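Local coordinates for cyclic UMP-AMP synthase (PDB 6E0K), which joins UTP and ATP into the cyclic dinucleotide 3',3'-cUAMP, a second messenger of the CBASS defence against bacteriophage, at residues A[37-49]-A[59-71]. Numbering follows the deposited sequence.
Sequences PKGKPEVYLQGSY and SDVDVVVQLNSVF
Glu42 OE2 takes a nearly straight bond from Asn68 ND2 (2.9 Å, 165° at the hydrogen), met from above the carboxylate plane, and also a salt bridge from Lys169 of helix 168-181. The two segments are an antiparallel strand pair in the mixed sheet of the nucleotidyltransferase fold: 42-45 runs against 61-68, with the Gly47-Ser48 signature and the magnesium ligands Asp60 and Asp62 at the same end, and Asp129 of the neighbouring strand 127-138 as the third aspartate of the site. Gln66 is held at both ends of its amide, which fixes its rotation: NE2 donates to Asn68 OD1 at 2.9 Å, on a lone pair, while OE1 accepts the hydroxyl proton of Tyr44 OH at 2.7 Å. Asn68 OD1 is also hydrogen-bonded to Gln135 of strand 127-138. Tyr44 CG sits between the backbone N and the carbonyl carbon (chi1 60°), which lays the ring across Val64, whose CB stands over the ring centre in a CH-pi contact, 3.8 Å from the centroid. On this same face, Val64 CG2 packs along the side chain of Gln46, which binds both UTP and ATP, from CG to the amide NE2. The other face is hydrocarbon: Val43 CG1 meets Val63 CG1 at 3.6 Å, and Leu45 CD2 rests against both Val61 CG1 and Val63 CG2. Helix 18-32 covers this side, touching Val43, Leu45 and Val65. Gln46 N still bonds Asp62 O directly, but in the return direction a water bridges Gln46 O and Asp62 N. Another links Ser48 OG to Asp62 OD2, tying the ATP-binding Gly47-Ser48 pair to a magnesium ligand. Further on, Tyr49 OH donates to Ser59 O at 2.8 Å, with that carbonyl oxygen in the plane of the ring at its edge.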
ATOM      1  N   PRO A  37       8.120  -2.241  27.886  1.00 24.73           N
ATOM      2  CA  PRO A  37       8.208  -3.330  28.865  1.00 22.94           C
ATOM      3  C   PRO A  37       8.522  -4.684  28.246  1.00 26.12           C
ATOM      4  O   PRO A  37       9.047  -5.567  28.932  1.00 30.90           O
ATOM      5  CB  PRO A  37       6.820  -3.318  29.518  1.00 28.90           C
ATOM      6  CG  PRO A  37       5.916  -2.786  28.474  1.00 26.79           C
ATOM      7  CD  PRO A  37       6.734  -1.774  27.697  1.00 23.87           C
ATOM      8  N   LYS A  38       8.210  -4.876  26.967  1.00 23.54           N
ATOM      9  CA  LYS A  38       8.289  -6.213  26.384  1.00 23.55           C
ATOM     10  C   LYS A  38       8.797  -6.150  24.956  1.00 24.64           C
ATOM     11  O   LYS A  38       8.345  -6.894  24.082  1.00 34.61           O
ATOM     12  CB  LYS A  38       6.930  -6.918  26.440  1.00 28.00           C
ATOM     13  CG  LYS A  38       6.329  -7.056  27.838  1.00 38.65           C
ATOM     14  CD  LYS A  38       6.992  -8.163  28.644  1.00 42.32           C
ATOM     15  CE  LYS A  38       6.399  -8.252  30.047  1.00 51.84           C
ATOM     16  NZ  LYS A  38       6.615  -7.002  30.826  1.00 49.04           N
ATOM     17  N   GLY A  39       9.744  -5.271  24.695  1.00 20.94           N
ATOM     18  CA  GLY A  39      10.254  -5.211  23.341  1.00 23.41           C
ATOM     19  C   GLY A  39       9.964  -3.855  22.730  1.00 18.88           C
ATOM     20  O   GLY A  39       8.857  -3.311  22.845  1.00 17.31           O
ATOM     21  N   LYS A  40      10.945  -3.316  22.080  1.00 20.40           N
ATOM     22  CA  LYS A  40      10.800  -2.037  21.410  1.00 20.34           C
ATOM     23  C   LYS A  40      10.368  -2.264  19.968  1.00 17.13           C
ATOM     24  O   LYS A  40      11.010  -3.044  19.256  1.00 18.92           O
ATOM     25  CB  LYS A  40      12.114  -1.289  21.443  1.00 24.50           C
ATOM     26  CG  LYS A  40      12.061   0.065  20.834  1.00 26.36           C
ATOM     27  CD  LYS A  40      13.432   0.674  20.944  1.00 36.39           C
ATOM     28  CE  LYS A  40      13.419   2.084  20.470  1.00 31.08           C
ATOM     29  NZ  LYS A  40      14.727   2.719  20.800  1.00 31.28           N
ATOM     30  N   PRO A  41       9.299  -1.631  19.500  1.00 15.80           N
ATOM     31  CA  PRO A  41       8.817  -1.915  18.149  1.00 14.71           C
ATOM     32  C   PRO A  41       9.675  -1.245  17.092  1.00 14.57           C
ATOM     33  O   PRO A  41      10.402  -0.280  17.349  1.00 17.45           O
ATOM     34  CB  PRO A  41       7.402  -1.334  18.147  1.00 16.73           C
ATOM     35  CG  PRO A  41       7.494  -0.194  19.131  1.00 18.79           C
ATOM     36  CD  PRO A  41       8.409  -0.701  20.218  1.00 18.85           C
ATOM     37  N   GLU A  42       9.587  -1.783  15.882  1.00 15.01           N
ATOM     38  CA  GLU A  42      10.188  -1.086  14.756  1.00 16.02           C
ATOM     39  C   GLU A  42       9.174  -0.123  14.160  1.00 16.61           C
ATOM     40  O   GLU A  42       7.957  -0.273  14.325  1.00 15.78           O
ATOM     41  CB  GLU A  42      10.696  -2.063  13.694  1.00 19.97           C
ATOM     42  CG  GLU A  42       9.614  -2.842  12.990  1.00 23.94           C
ATOM     43  CD  GLU A  42      10.150  -3.663  11.821  1.00 24.29           C
ATOM     44  OE1 GLU A  42      11.041  -3.179  11.094  1.00 29.20           O
ATOM     45  OE2 GLU A  42       9.675  -4.796  11.634  1.00 26.76           O
ATOM     46  N   VAL A  43       9.689   0.901  13.484  1.00 14.77           N
ATOM     47  CA  VAL A  43       8.864   1.934  12.887  1.00 13.01           C
ATOM     48  C   VAL A  43       9.305   2.066  11.443  1.00 15.27           C
ATOM     49  O   VAL A  43      10.477   2.372  11.179  1.00 16.69           O
ATOM     50  CB  VAL A  43       9.011   3.280  13.620  1.00 15.50           C
ATOM     51  CG1 VAL A  43       8.027   4.305  13.060  1.00 18.03           C
ATOM     52  CG2 VAL A  43       8.831   3.090  15.119  1.00 20.98           C
ATOM     53  N   TYR A  44       8.390   1.826  10.510  1.00 13.13           N
ATOM     54  CA  TYR A  44       8.730   1.946   9.102  1.00 12.39           C
ATOM     55  C   TYR A  44       7.548   2.505   8.327  1.00 14.59           C
ATOM     56  O   TYR A  44       6.421   2.564   8.820  1.00 14.37           O
ATOM     57  CB  TYR A  44       9.206   0.602   8.521  1.00 15.49           C
ATOM     58  CG  TYR A  44       8.236  -0.564   8.569  1.00 12.99           C
ATOM     59  CD1 TYR A  44       8.180  -1.403   9.679  1.00 14.39           C
ATOM     60  CD2 TYR A  44       7.411  -0.854   7.480  1.00 13.49           C
ATOM     61  CE1 TYR A  44       7.310  -2.497   9.710  1.00 14.20           C
ATOM     62  CE2 TYR A  44       6.536  -1.941   7.504  1.00 13.70           C
ATOM     63  CZ  TYR A  44       6.491  -2.748   8.623  1.00 14.58           C
ATOM     64  OH  TYR A  44       5.635  -3.829   8.646  1.00 14.45           O
ATOM     65  N   LEU A  45       7.825   2.969   7.106  1.00 14.70           N
ATOM     66  CA  LEU A  45       6.772   3.506   6.266  1.00 14.20           C
ATOM     67  C   LEU A  45       6.199   2.432   5.366  1.00 13.52           C
ATOM     68  O   LEU A  45       6.885   1.484   4.988  1.00 14.98           O
ATOM     69  CB  LEU A  45       7.279   4.647   5.382  1.00 19.52           C
ATOM     70  CG  LEU A  45       7.683   5.890   6.146  1.00 20.28           C
ATOM     71  CD1 LEU A  45       7.871   7.028   5.161  1.00 20.23           C
ATOM     72  CD2 LEU A  45       6.620   6.232   7.196  1.00 18.95           C
ATOM     73  N   GLN A  46       4.934   2.608   5.010  1.00 13.93           N
ATOM     74  CA  GLN A  46       4.326   1.824   3.952  1.00 17.83           C
ATOM     75  C   GLN A  46       3.617   2.798   3.025  1.00 15.83           C
ATOM     76  O   GLN A  46       3.793   4.024   3.146  1.00 16.68           O
ATOM     77  CB  GLN A  46       3.373   0.764   4.518  1.00 16.36           C
ATOM     78  CG  GLN A  46       2.117   1.314   5.200  1.00 14.50           C
ATOM     79  CD  GLN A  46       1.104   0.202   5.487  1.00 21.21           C
ATOM     80  OE1 GLN A  46       1.044  -0.794   4.765  1.00 23.02           O
ATOM     81  NE2 GLN A  46       0.303   0.380   6.534  1.00 18.94           N
ATOM     82  N   GLY A  47       2.836   2.276   2.085  1.00 17.69           N
ATOM     83  CA  GLY A  47       2.059   3.217   1.305  1.00 16.86           C
ATOM     84  C   GLY A  47       2.886   3.913   0.240  1.00 12.45           C
ATOM     85  O   GLY A  47       4.014   3.531  -0.077  1.00 14.26           O
ATOM     86  N   SER A  48       2.298   4.980  -0.295  1.00 13.02           N
ATOM     87  CA  SER A  48       2.847   5.589  -1.503  1.00 10.94           C
ATOM     88  C   SER A  48       4.239   6.168  -1.264  1.00 14.08           C
ATOM     89  O   SER A  48       5.130   6.007  -2.104  1.00 12.61           O
ATOM     90  CB  SER A  48       1.895   6.660  -2.032  1.00 18.23           C
ATOM     91  OG  SER A  48       1.812   7.754  -1.140  1.00 25.14           O
ATOM     92  N   TYR A  49       4.464   6.829  -0.123  1.00 13.41           N
ATOM     93  CA  TYR A  49       5.784   7.421   0.090  1.00 12.68           C
ATOM     94  C   TYR A  49       6.862   6.343   0.150  1.00 11.82           C
ATOM     95  O   TYR A  49       7.938   6.479  -0.445  1.00 14.55           O
ATOM     96  CB  TYR A  49       5.810   8.249   1.375  1.00 11.77           C
ATOM     97  CG  TYR A  49       5.042   9.536   1.344  1.00 10.76           C
ATOM     98  CD1 TYR A  49       5.380  10.567   0.474  1.00 10.60           C
ATOM     99  CD2 TYR A  49       4.010   9.759   2.244  1.00 11.82           C
ATOM    100  CE1 TYR A  49       4.683  11.775   0.494  1.00 11.92           C
ATOM    101  CE2 TYR A  49       3.312  10.946   2.250  1.00 11.64           C
ATOM    102  CZ  TYR A  49       3.662  11.953   1.387  1.00 12.77           C
ATOM    103  OH  TYR A  49       2.957  13.131   1.441  1.00 14.68           O
ATOM    104  N   SER A  59       0.313  14.515   1.237  1.00 16.02           N
ATOM    105  CA  SER A  59      -0.658  13.545   1.712  1.00 17.69           C
ATOM    106  C   SER A  59      -0.211  12.975   3.054  1.00 15.95           C
ATOM    107  O   SER A  59       0.961  13.060   3.427  1.00 16.29           O
ATOM    108  CB  SER A  59      -0.847  12.441   0.675  1.00 24.10           C
ATOM    109  OG  SER A  59       0.408  11.994   0.193  1.00 28.48           O
ATOM    110  N   ASP A  60      -1.163  12.394   3.786  1.00 16.55           N
ATOM    111  CA  ASP A  60      -0.848  11.820   5.087  1.00 15.48           C
ATOM    112  C   ASP A  60       0.167  10.694   4.932  1.00 13.00           C
ATOM    113  O   ASP A  60       0.226  10.007   3.913  1.00 15.45           O
ATOM    114  CB  ASP A  60      -2.104  11.269   5.775  1.00 18.41           C
ATOM    115  CG  ASP A  60      -3.120  12.349   6.152  1.00 22.74           C
ATOM    116  OD1 ASP A  60      -2.863  13.565   5.982  1.00 23.67           O
ATOM    117  OD2 ASP A  60      -4.203  11.954   6.637  1.00 30.33           O
ATOM    118  N   VAL A  61       0.977  10.503   5.958  1.00 12.56           N
ATOM    119  CA  VAL A  61       2.054   9.520   5.926  1.00 11.30           C
ATOM    120  C   VAL A  61       1.579   8.231   6.584  1.00 13.42           C
ATOM    121  O   VAL A  61       1.074   8.251   7.714  1.00 15.59           O
ATOM    122  CB  VAL A  61       3.305  10.061   6.639  1.00 12.01           C
ATOM    123  CG1 VAL A  61       4.428   9.038   6.582  1.00 15.65           C
ATOM    124  CG2 VAL A  61       3.750  11.378   6.005  1.00 13.82           C
ATOM    125  N   ASP A  62       1.774   7.109   5.897  1.00 12.08           N
ATOM    126  CA  ASP A  62       1.378   5.800   6.417  1.00 11.91           C
ATOM    127  C   ASP A  62       2.553   5.165   7.156  1.00 13.58           C
ATOM    128  O   ASP A  62       3.529   4.723   6.535  1.00 15.26           O
ATOM    129  CB  ASP A  62       0.895   4.898   5.286  1.00 12.73           C
ATOM    130  CG  ASP A  62      -0.312   5.464   4.570  1.00 23.74           C
ATOM    131  OD1 ASP A  62      -1.291   5.836   5.247  1.00 26.66           O
ATOM    132  OD2 ASP A  62      -0.267   5.568   3.325  1.00 36.33           O
ATOM    133  N   VAL A  63       2.457   5.109   8.487  1.00 11.19           N
ATOM    134  CA  VAL A  63       3.527   4.630   9.349  1.00 10.88           C
ATOM    135  C   VAL A  63       3.098   3.312   9.972  1.00 12.86           C
ATOM    136  O   VAL A  63       1.950   3.168  10.399  1.00 15.97           O
ATOM    137  CB  VAL A  63       3.855   5.663  10.446  1.00 14.29           C
ATOM    138  CG1 VAL A  63       4.998   5.171  11.341  1.00 16.22           C
ATOM    139  CG2 VAL A  63       4.182   7.021   9.810  1.00 13.67           C
ATOM    140  N   VAL A  64       4.023   2.361  10.033  1.00 10.73           N
ATOM    141  CA  VAL A  64       3.794   1.074  10.686  1.00 11.09           C
ATOM    142  C   VAL A  64       4.643   1.011  11.953  1.00 11.90           C
ATOM    143  O   VAL A  64       5.858   1.222  11.903  1.00 12.78           O
ATOM    144  CB  VAL A  64       4.146  -0.094   9.751  1.00 10.54           C
ATOM    145  CG1 VAL A  64       3.826  -1.414  10.446  1.00 14.37           C
ATOM    146  CG2 VAL A  64       3.382   0.002   8.440  1.00 14.13           C
ATOM    147  N   VAL A  65       4.005   0.712  13.080  1.00 11.62           N
ATOM    148  CA  VAL A  65       4.685   0.519  14.356  1.00 11.04           C
ATOM    149  C   VAL A  65       4.485  -0.947  14.722  1.00 13.72           C
ATOM    150  O   VAL A  65       3.372  -1.359  15.075  1.00 13.09           O
ATOM    151  CB  VAL A  65       4.139   1.476  15.423  1.00 11.27           C
ATOM    152  CG1 VAL A  65       4.726   1.162  16.780  1.00 11.87           C
ATOM    153  CG2 VAL A  65       4.496   2.912  15.035  1.00 12.30           C
ATOM    154  N   GLN A  66       5.537  -1.750  14.583  1.00 10.93           N
ATOM    155  CA  GLN A  66       5.408  -3.208  14.578  1.00 10.88           C
ATOM    156  C   GLN A  66       6.223  -3.825  15.706  1.00 12.64           C
ATOM    157  O   GLN A  66       7.442  -3.626  15.786  1.00 13.91           O
ATOM    158  CB  GLN A  66       5.845  -3.775  13.225  1.00 11.35           C
ATOM    159  CG  GLN A  66       5.857  -5.304  13.206  1.00 10.61           C
ATOM    160  CD  GLN A  66       6.084  -5.863  11.815  1.00 12.37           C
ATOM    161  OE1 GLN A  66       5.534  -5.351  10.832  1.00 15.86           O
ATOM    162  NE2 GLN A  66       6.870  -6.933  11.719  1.00 14.70           N
ATOM    163  N   LEU A  67       5.551  -4.591  16.566  1.00 11.14           N
ATOM    164  CA  LEU A  67       6.228  -5.314  17.634  1.00 11.78           C
ATOM    165  C   LEU A  67       6.772  -6.623  17.084  1.00 13.38           C
ATOM    166  O   LEU A  67       6.037  -7.384  16.447  1.00 13.41           O
ATOM    167  CB  LEU A  67       5.254  -5.587  18.778  1.00 11.82           C
ATOM    168  CG  LEU A  67       5.876  -6.264  19.987  1.00 15.80           C
ATOM    169  CD1 LEU A  67       6.848  -5.313  20.640  1.00 19.98           C
ATOM    170  CD2 LEU A  67       4.795  -6.730  20.962  1.00 18.66           C
ATOM    171  N   ASN A  68       8.063  -6.882  17.317  1.00 14.23           N
ATOM    172  CA  ASN A  68       8.714  -8.088  16.814  1.00 13.39           C
ATOM    173  C   ASN A  68       9.215  -9.020  17.901  1.00 15.90           C
ATOM    174  O   ASN A  68       9.782 -10.071  17.577  1.00 20.97           O
ATOM    175  CB  ASN A  68       9.885  -7.712  15.900  1.00 17.09           C
ATOM    176  CG  ASN A  68       9.423  -7.129  14.595  1.00 18.98           C
ATOM    177  OD1 ASN A  68       8.552  -7.700  13.942  1.00 17.81           O
ATOM    178  ND2 ASN A  68       9.996  -5.994  14.202  1.00 19.94           N
ATOM    179  N   SER A  69       9.026  -8.683  19.172  1.00 14.14           N
ATOM    180  CA  SER A  69       9.497  -9.571  20.226  1.00 14.03           C
ATOM    181  C   SER A  69       8.584 -10.769  20.403  1.00 20.53           C
ATOM    182  O   SER A  69       8.979 -11.767  21.013  1.00 21.25           O
ATOM    183  CB  SER A  69       9.613  -8.795  21.533  1.00 16.76           C
ATOM    184  OG  SER A  69       8.344  -8.275  21.898  1.00 18.69           O
ATOM    185  N   VAL A  70       7.363 -10.683  19.898  1.00 14.25           N
ATOM    186  CA  VAL A  70       6.416 -11.783  19.902  1.00 15.93           C
ATOM    187  C   VAL A  70       5.746 -11.772  18.539  1.00 15.62           C
ATOM    188  O   VAL A  70       5.862 -10.808  17.777  1.00 17.14           O
ATOM    189  CB  VAL A  70       5.380 -11.654  21.029  1.00 19.82           C
ATOM    190  CG1 VAL A  70       6.080 -11.611  22.394  1.00 22.15           C
ATOM    191  CG2 VAL A  70       4.549 -10.414  20.837  1.00 21.01           C
ATOM    192  N   PHE A  71       5.050 -12.861  18.226  1.00 16.03           N
ATOM    193  CA  PHE A  71       4.404 -12.962  16.926  1.00 12.20           C
ATOM    194  C   PHE A  71       3.095 -13.722  17.030  1.00 15.27           C
ATOM    195  O   PHE A  71       2.995 -14.729  17.733  1.00 14.92           O
ATOM    196  CB  PHE A  71       5.304 -13.631  15.878  1.00 14.99           C
ATOM    197  CG  PHE A  71       5.871 -14.938  16.312  1.00 15.37           C
ATOM    198  CD1 PHE A  71       5.220 -16.131  16.028  1.00 16.08           C
ATOM    199  CD2 PHE A  71       7.068 -14.975  17.018  1.00 18.71           C
ATOM    200  CE1 PHE A  71       5.749 -17.338  16.449  1.00 18.48           C
ATOM    201  CE2 PHE A  71       7.599 -16.183  17.439  1.00 18.00           C
ATOM    202  CZ  PHE A  71       6.940 -17.364  17.152  1.00 18.99           C
TER
HETATM  203  O   HOH W   1      10.140  -5.662  18.793  1.00 19.47           O
HETATM  204  O   HOH W   2       0.166   2.894   7.892  1.00 21.19           O
HETATM  205  O   HOH W   3       3.194   6.705   3.368  1.00 21.59           O
HETATM  206  O   HOH W   4      -0.194   5.673   0.912  1.00 29.48           O
HETATM  207  O   HOH W   5       1.709   7.318   1.908  1.00 34.96           O